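Local atomic coordinates of beta-1,4-exocellulase (PDB entry 4AVO), a protein that probably hydrolyses beta-1,4-glucosidic bonds of cellulose as a family 6 exocellulase, this chain being its catalytic domain. Residues V80-P85 with I133-L138; A186-W191 with T226-A231. The protein carries 1 engineered substitution. All blocks are in the same frame, centred on the assembly; numbering follows the deposited sequence.

Contact 1: V80-P85 with I133-L138; sequences VIYNLP and IEIASL. Engineered in segment 133-138: Ala-136 (natural residue Asp). With BGC (beta-D-glucopyranose), chain B.
With CG anti to its carbonyl carbon (chi1 -62°) and a second bend at chi2, Glu-134 brings its carboxylate up to the backbone N-H groups of Asn-83 and Leu-84, while Tyr-82 sends its ring, CG anti to the backbone N (chi1 -173°), to the flank of Ile-135. Both loops leave the C-terminal ends of adjacent parallel strands, 75-81 and 127-133, in the distorted beta/alpha barrel of glycoside hydrolase family 6. Ile-81 and Ile-133 still pair as strand residues, their side chains side by side, with CG1 of Ile-81 3.9 Å from CD1 of Ile-133; branched apolar chains suit this layer beneath helices 103-119 and 162-175. The pairing ends with Glu-134 N bonded to Ile-81 O. Beyond it the carboxylate replaces a strand partner: OE2, through its syn lone pair, takes an almost straight bond (176°) from Asn-83 N at 2.9 Å, and OE1 a weak one from Leu-84 N. Tyr-106 OH also bonds OE2. With an alanine in place of Glu-134, the backbone N-H of Asn-83 and the Tyr-106 hydroxyl would probably lose their acceptor. Leu-84 lays CG against CD of Glu-134 and presses CD1 tightly on CB of Ser-137. Tyr-82 and Ile-135 line the glycan site, CG2 of Ile-135 3.4 Å from O6 of the chain B glucose, and Ile-135 O meets the Tyr-82 ring edge, 3.5 Å from CE1.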
ATOM      1  N   VAL A  80       8.752   3.754  -4.081  1.00  3.97           N
ATOM      2  CA  VAL A  80       7.864   2.651  -4.434  1.00  4.14           C
ATOM      3  C   VAL A  80       8.199   2.127  -5.826  1.00  4.35           C
ATOM      4  O   VAL A  80       8.175   2.869  -6.808  1.00  4.67           O
ATOM      5  CB  VAL A  80       6.370   3.045  -4.365  1.00  4.20           C
ATOM      6  CG1 VAL A  80       5.480   1.802  -4.509  1.00  4.49           C
ATOM      7  CG2 VAL A  80       6.069   3.772  -3.048  1.00  4.62           C
ATOM      8  N   ILE A  81       8.533   0.845  -5.878  1.00  4.37           N
ATOM      9  CA  ILE A  81       8.839   0.154  -7.120  1.00  4.51           C
ATOM     10  C   ILE A  81       7.511  -0.398  -7.597  1.00  4.63           C
ATOM     11  O   ILE A  81       6.932  -1.273  -6.953  1.00  4.55           O
ATOM     12  CB  ILE A  81       9.871  -0.983  -6.873  1.00  4.28           C
ATOM     13  CG1 ILE A  81      11.123  -0.435  -6.168  1.00  4.78           C
ATOM     14  CG2 ILE A  81      10.210  -1.727  -8.176  1.00  4.70           C
ATOM     15  CD1 ILE A  81      11.843   0.729  -6.901  1.00  3.81           C
ATOM     16  N   TYR A  82       7.017   0.131  -8.714  1.00  4.77           N
ATOM     17  CA  TYR A  82       5.640  -0.123  -9.125  1.00  5.04           C
ATOM     18  C   TYR A  82       5.484  -0.071 -10.646  1.00  4.94           C
ATOM     19  O   TYR A  82       4.884   0.858 -11.198  1.00  5.05           O
ATOM     20  CB  TYR A  82       4.706   0.883  -8.435  1.00  5.04           C
ATOM     21  CG  TYR A  82       3.231   0.619  -8.635  1.00  4.76           C
ATOM     22  CD1 TYR A  82       2.644  -0.553  -8.155  1.00  5.62           C
ATOM     23  CD2 TYR A  82       2.418   1.553  -9.283  1.00  5.69           C
ATOM     24  CE1 TYR A  82       1.289  -0.800  -8.332  1.00  7.09           C
ATOM     25  CE2 TYR A  82       1.060   1.315  -9.466  1.00  6.63           C
ATOM     26  CZ  TYR A  82       0.510   0.137  -8.990  1.00  7.27           C
ATOM     27  OH  TYR A  82      -0.825  -0.112  -9.159  1.00  8.32           O
ATOM     28  N   ASN A  83       6.023  -1.081 -11.327  1.00  5.18           N
ATOM     29  CA  ASN A  83       5.913  -1.136 -12.779  1.00  5.17           C
ATOM     30  C   ASN A  83       6.044  -2.539 -13.362  1.00  5.00           C
ATOM     31  O   ASN A  83       6.591  -2.710 -14.452  1.00  5.13           O
ATOM     32  CB  ASN A  83       6.938  -0.188 -13.425  1.00  5.36           C
ATOM     33  CG  ASN A  83       6.544   0.237 -14.841  1.00  6.54           C
ATOM     34  OD1 ASN A  83       5.364   0.306 -15.176  1.00  8.60           O
ATOM     35  ND2 ASN A  83       7.538   0.548 -15.663  1.00  6.50           N
ATOM     36  N   LEU A  84       5.528  -3.545 -12.658  1.00  4.86           N
ATOM     37  CA  LEU A  84       5.625  -4.922 -13.143  1.00  4.48           C
ATOM     38  C   LEU A  84       4.945  -5.090 -14.495  1.00  4.70           C
ATOM     39  O   LEU A  84       4.003  -4.361 -14.816  1.00  4.61           O
ATOM     40  CB  LEU A  84       4.986  -5.906 -12.166  1.00  4.44           C
ATOM     41  CG  LEU A  84       5.790  -6.399 -10.967  1.00  4.05           C
ATOM     42  CD1 LEU A  84       4.855  -7.088  -9.996  1.00  4.61           C
ATOM     43  CD2 LEU A  84       6.948  -7.332 -11.378  1.00  3.56           C
ATOM     44  N   PRO A  85       5.428  -6.056 -15.293  1.00  5.16           N
ATOM     45  CA  PRO A  85       4.651  -6.472 -16.454  1.00  5.10           C
ATOM     46  C   PRO A  85       3.270  -6.915 -15.975  1.00  4.88           C
ATOM     47  O   PRO A  85       3.171  -7.615 -14.967  1.00  5.05           O
ATOM     48  CB  PRO A  85       5.434  -7.675 -16.991  1.00  5.11           C
ATOM     49  CG  PRO A  85       6.297  -8.132 -15.861  1.00  5.82           C
ATOM     50  CD  PRO A  85       6.638  -6.879 -15.106  1.00  5.06           C
ATOM     51  N   ILE A 133       8.296  -2.768  -2.487  1.00  6.31           N
ATOM     52  CA  ILE A 133       8.270  -3.593  -3.701  1.00  6.95           C
ATOM     53  C   ILE A 133       6.882  -4.026  -4.177  1.00  7.44           C
ATOM     54  O   ILE A 133       6.236  -4.879  -3.563  1.00  7.28           O
ATOM     55  CB  ILE A 133       9.188  -4.844  -3.565  1.00  7.14           C
ATOM     56  CG1 ILE A 133      10.543  -4.468  -2.939  1.00  7.24           C
ATOM     57  CG2 ILE A 133       9.337  -5.554  -4.929  1.00  7.15           C
ATOM     58  CD1 ILE A 133      11.396  -3.493  -3.752  1.00  7.87           C
ATOM     59  N   GLU A 134       6.444  -3.399  -5.267  1.00  7.73           N
ATOM     60  CA  GLU A 134       5.330  -3.860  -6.111  1.00  8.39           C
ATOM     61  C   GLU A 134       3.992  -4.136  -5.418  1.00  8.91           C
ATOM     62  O   GLU A 134       3.598  -5.289  -5.182  1.00  8.88           O
ATOM     63  CB  GLU A 134       5.772  -5.026  -7.012  1.00  8.15           C
ATOM     64  CG  GLU A 134       6.893  -4.646  -7.989  1.00  7.83           C
ATOM     65  CD  GLU A 134       6.453  -3.694  -9.111  1.00  7.45           C
ATOM     66  OE1 GLU A 134       5.232  -3.501  -9.316  1.00  6.58           O
ATOM     67  OE2 GLU A 134       7.345  -3.149  -9.805  1.00  6.70           O
ATOM     68  N   ILE A 135       3.294  -3.043  -5.134  1.00  9.74           N
ATOM     69  CA  ILE A 135       1.974  -3.053  -4.511  1.00 10.48           C
ATOM     70  C   ILE A 135       0.976  -3.837  -5.349  1.00 10.30           C
ATOM     71  O   ILE A 135       1.015  -3.764  -6.576  1.00 11.05           O
ATOM     72  CB  ILE A 135       1.446  -1.594  -4.354  1.00 10.89           C
ATOM     73  CG1 ILE A 135       2.535  -0.670  -3.786  1.00 11.67           C
ATOM     74  CG2 ILE A 135       0.161  -1.545  -3.531  1.00 11.83           C
ATOM     75  CD1 ILE A 135       3.229  -1.207  -2.546  1.00 12.89           C
ATOM     76  N   ALA A 136       0.087  -4.582  -4.683  1.00 10.08           N
ATOM     77  CA  ALA A 136      -1.011  -5.299  -5.344  1.00  9.98           C
ATOM     78  C   ALA A 136      -0.527  -6.206  -6.476  1.00  9.47           C
ATOM     79  O   ALA A 136      -1.097  -6.220  -7.573  1.00 10.38           O
ATOM     80  CB  ALA A 136      -2.079  -4.312  -5.849  1.00 10.12           C
ATOM     81  N   SER A 137       0.539  -6.955  -6.212  1.00  8.95           N
ATOM     82  CA  SER A 137       1.052  -7.900  -7.194  1.00  7.98           C
ATOM     83  C   SER A 137       0.835  -9.338  -6.723  1.00  7.81           C
ATOM     84  O   SER A 137      -0.160  -9.974  -7.070  1.00  7.30           O
ATOM     85  CB  SER A 137       2.534  -7.626  -7.501  1.00  7.99           C
ATOM     86  OG  SER A 137       3.338  -7.632  -6.327  1.00  8.39           O
ATOM     87  N   LEU A 138       1.752  -9.840  -5.905  1.00  7.63           N
ATOM     88  CA  LEU A 138       1.722 -11.240  -5.477  1.00  7.36           C
ATOM     89  C   LEU A 138       0.385 -11.742  -4.906  1.00  7.48           C
ATOM     90  O   LEU A 138      -0.048 -12.836  -5.270  1.00  7.40           O
ATOM     91  CB  LEU A 138       2.886 -11.542  -4.524  1.00  7.39           C
ATOM     92  CG  LEU A 138       4.277 -11.282  -5.113  1.00  7.68           C
ATOM     93  CD1 LEU A 138       5.342 -11.516  -4.048  1.00  7.21           C
ATOM     94  CD2 LEU A 138       4.544 -12.158  -6.342  1.00  7.66           C
TER
HETATM   95  C2  BGC B   5      -4.491   1.586  -5.513  0.50  8.93           C
HETATM   96  C3  BGC B   5      -4.031   2.884  -6.215  0.50  8.62           C
HETATM   97  C4  BGC B   5      -2.608   2.846  -6.768  0.50  8.74           C
HETATM   98  C5  BGC B   5      -2.270   1.382  -7.078  0.50  9.94           C
HETATM   99  C6  BGC B   5      -1.444   0.776  -5.949  0.50 10.97           C
HETATM  100  C1  BGC B   5      -4.359   0.291  -6.340  0.50  9.77           C
HETATM  101  O2  BGC B   5      -5.859   1.791  -5.278  0.50 10.13           O
HETATM  102  O3  BGC B   5      -4.147   3.975  -5.322  0.50  8.03           O
HETATM  103  O4  BGC B   5      -2.461   3.744  -7.884  0.50  6.60           O
HETATM  104  O5  BGC B   5      -3.393   0.540  -7.360  0.50  9.98           O
HETATM  105  O6  BGC B   5      -2.294   0.387  -4.896  0.50 13.10           O

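Contact 2: A186-W191 with T226-A231. With BGC (beta-D-glucopyranose), chain C; BGC (beta-D-glucopyranose), chain D; BGC (beta-D-glucopyranose), chain E; BGC (beta-D-glucopyranose), chain B.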
ATOM      1  N   ALA A 186       2.347  -6.694   1.270  1.00  8.43           N
ATOM      2  CA  ALA A 186       1.624  -7.843   1.810  1.00  7.98           C
ATOM      3  C   ALA A 186       0.117  -7.603   1.915  1.00  7.77           C
ATOM      4  O   ALA A 186      -0.521  -8.037   2.880  1.00  7.78           O
ATOM      5  CB  ALA A 186       2.203  -8.235   3.158  1.00  8.05           C
ATOM      6  N   ALA A 187      -0.439  -6.920   0.912  1.00  7.59           N
ATOM      7  CA  ALA A 187      -1.880  -6.663   0.836  1.00  7.14           C
ATOM      8  C   ALA A 187      -2.406  -6.036   2.138  1.00  7.13           C
ATOM      9  O   ALA A 187      -1.762  -5.161   2.705  1.00  7.67           O
ATOM     10  CB  ALA A 187      -2.634  -7.961   0.499  1.00  7.20           C
ATOM     11  N   HIS A 188      -3.576  -6.473   2.595  1.00  6.97           N
ATOM     12  CA  HIS A 188      -4.129  -6.033   3.882  1.00  6.48           C
ATOM     13  C   HIS A 188      -5.077  -7.100   4.422  1.00  6.36           C
ATOM     14  O   HIS A 188      -5.363  -8.081   3.729  1.00  5.94           O
ATOM     15  CB  HIS A 188      -4.822  -4.670   3.755  1.00  6.27           C
ATOM     16  CG  HIS A 188      -5.984  -4.662   2.813  1.00  6.39           C
ATOM     17  ND1 HIS A 188      -7.288  -4.741   3.244  1.00  5.74           N
ATOM     18  CD2 HIS A 188      -6.037  -4.595   1.459  1.00  5.70           C
ATOM     19  CE1 HIS A 188      -8.099  -4.721   2.201  1.00  6.02           C
ATOM     20  NE2 HIS A 188      -7.365  -4.629   1.106  1.00  6.78           N
ATOM     21  N   HIS A 189      -5.560  -6.924   5.651  1.00  6.20           N
ATOM     22  CA  HIS A 189      -6.363  -7.972   6.294  1.00  6.50           C
ATOM     23  C   HIS A 189      -7.671  -8.248   5.559  1.00  6.55           C
ATOM     24  O   HIS A 189      -8.173  -9.375   5.579  1.00  6.27           O
ATOM     25  CB  HIS A 189      -6.618  -7.660   7.777  1.00  6.62           C
ATOM     26  CG  HIS A 189      -7.851  -6.852   8.025  1.00  7.57           C
ATOM     27  ND1 HIS A 189      -7.855  -5.475   8.007  1.00  8.85           N
ATOM     28  CD2 HIS A 189      -9.124  -7.228   8.296  1.00  8.83           C
ATOM     29  CE1 HIS A 189      -9.077  -5.036   8.253  1.00  8.98           C
ATOM     30  NE2 HIS A 189      -9.866  -6.081   8.429  1.00  9.91           N
ATOM     31  N   GLY A 190      -8.224  -7.215   4.922  1.00  6.59           N
ATOM     32  CA  GLY A 190      -9.466  -7.349   4.162  1.00  6.49           C
ATOM     33  C   GLY A 190      -9.226  -7.857   2.749  1.00  6.76           C
ATOM     34  O   GLY A 190     -10.120  -7.799   1.898  1.00  6.89           O
ATOM     35  N   TRP A 191      -8.010  -8.341   2.507  1.00  6.34           N
ATOM     36  CA  TRP A 191      -7.665  -8.995   1.254  1.00  6.53           C
ATOM     37  C   TRP A 191      -7.279 -10.452   1.530  1.00  6.64           C
ATOM     38  O   TRP A 191      -7.878 -11.371   0.981  1.00  6.89           O
ATOM     39  CB  TRP A 191      -6.507  -8.260   0.563  1.00  6.12           C
ATOM     40  CG  TRP A 191      -6.249  -8.670  -0.888  1.00  5.76           C
ATOM     41  CD1 TRP A 191      -6.630  -9.834  -1.505  1.00  6.08           C
ATOM     42  CD2 TRP A 191      -5.516  -7.923  -1.867  1.00  5.72           C
ATOM     43  NE1 TRP A 191      -6.195  -9.844  -2.813  1.00  6.08           N
ATOM     44  CE2 TRP A 191      -5.507  -8.685  -3.060  1.00  5.68           C
ATOM     45  CE3 TRP A 191      -4.868  -6.681  -1.853  1.00  5.09           C
ATOM     46  CZ2 TRP A 191      -4.878  -8.243  -4.229  1.00  6.13           C
ATOM     47  CZ3 TRP A 191      -4.241  -6.239  -3.025  1.00  6.15           C
ATOM     48  CH2 TRP A 191      -4.254  -7.020  -4.193  1.00  4.96           C
ATOM     49  N   THR A 226      -1.158  -0.691   1.892  1.00  5.39           N
ATOM     50  CA  THR A 226      -0.692   0.327   0.946  1.00  5.70           C
ATOM     51  C   THR A 226      -1.839   0.737   0.037  1.00  5.56           C
ATOM     52  O   THR A 226      -2.477  -0.110  -0.591  1.00  5.32           O
ATOM     53  CB  THR A 226       0.508  -0.137   0.097  1.00  5.66           C
ATOM     54  OG1 THR A 226       1.571  -0.563   0.961  1.00  7.05           O
ATOM     55  CG2 THR A 226       0.999   1.006  -0.783  1.00  6.20           C
ATOM     56  N   ALA A 227      -2.108   2.043   0.013  1.00  5.49           N
ATOM     57  CA  ALA A 227      -3.200   2.616  -0.771  1.00  5.99           C
ATOM     58  C   ALA A 227      -4.574   2.042  -0.401  1.00  6.17           C
ATOM     59  O   ALA A 227      -5.516   2.103  -1.195  1.00  6.91           O
ATOM     60  CB  ALA A 227      -2.926   2.491  -2.275  1.00  6.08           C
ATOM     61  N   ASN A 228      -4.691   1.506   0.809  1.00  6.14           N
ATOM     62  CA  ASN A 228      -5.988   1.040   1.296  1.00  6.38           C
ATOM     63  C   ASN A 228      -6.410   1.779   2.574  1.00  6.24           C
ATOM     64  O   ASN A 228      -5.766   2.756   2.974  1.00  6.44           O
ATOM     65  CB  ASN A 228      -6.018  -0.491   1.440  1.00  5.93           C
ATOM     66  CG  ASN A 228      -7.397  -1.075   1.183  1.00  5.91           C
ATOM     67  OD1 ASN A 228      -7.675  -1.603   0.106  1.00  7.71           O
ATOM     68  ND2 ASN A 228      -8.271  -0.965   2.158  1.00  5.23           N
ATOM     69  N   TYR A 229      -7.494   1.321   3.192  1.00  6.34           N
ATOM     70  CA  TYR A 229      -8.193   2.067   4.234  1.00  6.03           C
ATOM     71  C   TYR A 229      -8.486   1.230   5.488  1.00  6.34           C
ATOM     72  O   TYR A 229      -9.212   1.681   6.380  1.00  5.91           O
ATOM     73  CB  TYR A 229      -9.524   2.594   3.672  1.00  5.86           C
ATOM     74  CG  TYR A 229      -9.396   3.421   2.414  1.00  5.49           C
ATOM     75  CD1 TYR A 229      -9.299   2.816   1.152  1.00  5.47           C
ATOM     76  CD2 TYR A 229      -9.367   4.809   2.485  1.00  3.72           C
ATOM     77  CE1 TYR A 229      -9.173   3.590  -0.007  1.00  6.04           C
ATOM     78  CE2 TYR A 229      -9.244   5.590   1.338  1.00  5.83           C
ATOM     79  CZ  TYR A 229      -9.146   4.978   0.102  1.00  5.58           C
ATOM     80  OH  TYR A 229      -9.031   5.766  -1.015  1.00  6.04           O
ATOM     81  N   SER A 230      -7.937   0.019   5.561  1.00  6.45           N
ATOM     82  CA  SER A 230      -8.246  -0.859   6.685  1.00  7.25           C
ATOM     83  C   SER A 230      -7.707  -0.259   7.982  1.00  7.12           C
ATOM     84  O   SER A 230      -6.613   0.317   8.003  1.00  7.45           O
ATOM     85  CB  SER A 230      -7.718  -2.272   6.454  1.00  7.04           C
ATOM     86  OG  SER A 230      -8.437  -2.887   5.395  1.00  7.98           O
ATOM     87  N   ALA A 231      -8.497  -0.367   9.046  1.00  7.30           N
ATOM     88  CA  ALA A 231      -8.156   0.236  10.334  1.00  7.54           C
ATOM     89  C   ALA A 231      -6.886  -0.388  10.901  1.00  7.89           C
ATOM     90  O   ALA A 231      -6.688  -1.597  10.797  1.00  7.77           O
ATOM     91  CB  ALA A 231      -9.299   0.057  11.318  1.00  7.46           C
TER
HETATM   92  C2  BGC C   3      -9.183  -6.580  -1.472  1.00  7.08           C
HETATM   93  C3  BGC C   3      -8.941  -5.425  -2.428  1.00  6.25           C
HETATM   94  C4  BGC C   3      -8.260  -5.920  -3.710  1.00  6.07           C
HETATM   95  C5  BGC C   3      -9.047  -7.102  -4.290  1.00  7.11           C
HETATM   96  C6  BGC C   3      -8.314  -7.749  -5.459  1.00  8.13           C
HETATM   97  C1  BGC C   3      -9.965  -7.694  -2.154  1.00  7.55           C
HETATM   98  O2  BGC C   3      -9.898  -6.110  -0.349  1.00  5.79           O
HETATM   99  O3  BGC C   3      -8.147  -4.479  -1.758  1.00  5.85           O
HETATM  100  O4  BGC C   3      -8.286  -4.885  -4.662  1.00  6.75           O
HETATM  101  O5  BGC C   3      -9.295  -8.116  -3.331  1.00  7.24           O
HETATM  102  O6  BGC C   3      -9.224  -8.518  -6.216  1.00  8.96           O
HETATM  103  C2  BGC D   2     -11.088 -12.266  -1.801  1.00 13.88           C
HETATM  104  C3  BGC D   2     -10.171 -11.045  -1.770  1.00 12.40           C
HETATM  105  C4  BGC D   2     -10.957  -9.754  -1.521  1.00 11.37           C
HETATM  106  C5  BGC D   2     -11.922  -9.926  -0.342  1.00 13.45           C
HETATM  107  C6  BGC D   2     -12.829  -8.718  -0.115  1.00 13.90           C
HETATM  108  C1  BGC D   2     -12.017 -12.285  -0.586  1.00 15.87           C
HETATM  109  O2  BGC D   2     -10.310 -13.442  -1.812  1.00 13.21           O
HETATM  110  O3  BGC D   2      -9.465 -10.944  -2.989  1.00 11.36           O
HETATM  111  O4  BGC D   2     -10.035  -8.744  -1.187  1.00  9.49           O
HETATM  112  O5  BGC D   2     -12.736 -11.071  -0.523  1.00 14.90           O
HETATM  113  O6  BGC D   2     -13.600  -8.470  -1.271  1.00 15.32           O
HETATM  114  C2  BGC E   4      -7.078  -3.595  -6.281  1.00  7.18           C
HETATM  115  C3  BGC E   4      -5.840  -2.719  -6.556  1.00  7.65           C
HETATM  116  C4  BGC E   4      -5.531  -1.725  -5.419  1.00  8.11           C
HETATM  117  C5  BGC E   4      -5.581  -2.506  -4.085  1.00  8.41           C
HETATM  118  C6  BGC E   4      -5.502  -1.608  -2.859  1.00  7.90           C
HETATM  119  C1  BGC E   4      -7.021  -4.241  -4.900  1.00  6.99           C
HETATM  120  O2  BGC E   4      -7.239  -4.615  -7.256  1.00  7.42           O
HETATM  121  O3  BGC E   4      -6.040  -1.984  -7.741  1.00  7.60           O
HETATM  122  O4  BGC E   4      -4.282  -1.017  -5.619  1.00  8.68           O
HETATM  123  O5  BGC E   4      -6.793  -3.235  -3.934  1.00  7.56           O
HETATM  124  O6  BGC E   4      -5.455  -2.432  -1.713  1.00  9.50           O
HETATM  125  C2  BGC B   5      -4.491   1.586  -5.513  0.50  8.93           C
HETATM  126  C3  BGC B   5      -4.031   2.884  -6.215  0.50  8.62           C
HETATM  127  C4  BGC B   5      -2.608   2.846  -6.768  0.50  8.74           C
HETATM  128  C5  BGC B   5      -2.270   1.382  -7.078  0.50  9.94           C
HETATM  129  C6  BGC B   5      -1.444   0.776  -5.949  0.50 10.97           C
HETATM  130  C1  BGC B   5      -4.359   0.291  -6.340  0.50  9.77           C
HETATM  131  O2  BGC B   5      -5.859   1.791  -5.278  0.50 10.13           O
HETATM  132  O3  BGC B   5      -4.147   3.975  -5.322  0.50  8.03           O
HETATM  133  O4  BGC B   5      -2.461   3.744  -7.884  0.50  6.60           O
HETATM  134  O5  BGC B   5      -3.393   0.540  -7.360  0.50  9.98           O
HETATM  135  O6  BGC B   5      -2.294   0.387  -4.896  0.50 13.10           O
HETATM  136  O   HOH W   1      -0.247  -3.261   1.117  1.00 25.09           O
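Segment 186-191 runs from a loop into helix 189-192 and faces the irregular segment 226-231; the backbones stay well apart, the closest CA pair, Gly-190 and Ser-230, at 7.1 Å. A water spans part of the gap, donating to Ala-187 O and accepting from Thr-226 N at 2.8 Å. His-188, the N-cap of helix 189-192, receives Trp-191 N on its O. The imidazole of His-188 lies between Asn-228 and Trp-191 N: the amide stacks over one face, its plane 29° from the ring, and the backbone nitrogen sits over the opposite face. His-188 CG lies between its own N and carbonyl carbon (chi1 61°), turning the ring toward Ser-230, where ND1 and OG make a weak, bent hydrogen bond of 3.1 Å. A serine suits the spot: its short side chain puts OG beside His-188 ND1 while CB packs 3.6 Å from ND1 of His-189, a nitrogen bonded to Glu-262. Both segments follow parallel strands, 180-185 and 221-224, at the C-terminal mouth of the family 6 barrel, where the sugar tunnel runs. There NE2 of His-188 donates in the ring plane to O3 of the chain C glucose, 3.0 Å away and nearly straight at 172°. Gly-190 O accepts that sugar's O2 at 2.8 Å. Trp-191, whose broad indole matches a pyranose, carries the same glucose over one face, C4 above the ring centre, and Thr-143 bonds its NE1.

Overall arrangement
Both contacts are buried, and both join loops that follow neighbouring parallel strands of one sheet: contact 1 at strands 75-81 and 127-133, contact 2 at 180-185 and 221-224. Contact 1 still holds strand ends, and a carboxylate takes backbone N-H groups just beyond the aliphatic pair Ile-81 and Ile-133. Contact 2 lies past its strands and nearer the chain centre; it buries about half as much surface, relies on a ring-amide stack, a weak bond and a water, and spends more of its polar groups on sugar. They touch where Ile-135 CD1 packs on Thr-226 CG2, and where engineered Ala-136, at the predicted proton-donor position, meets Trp-191. The chain B glucose touches both.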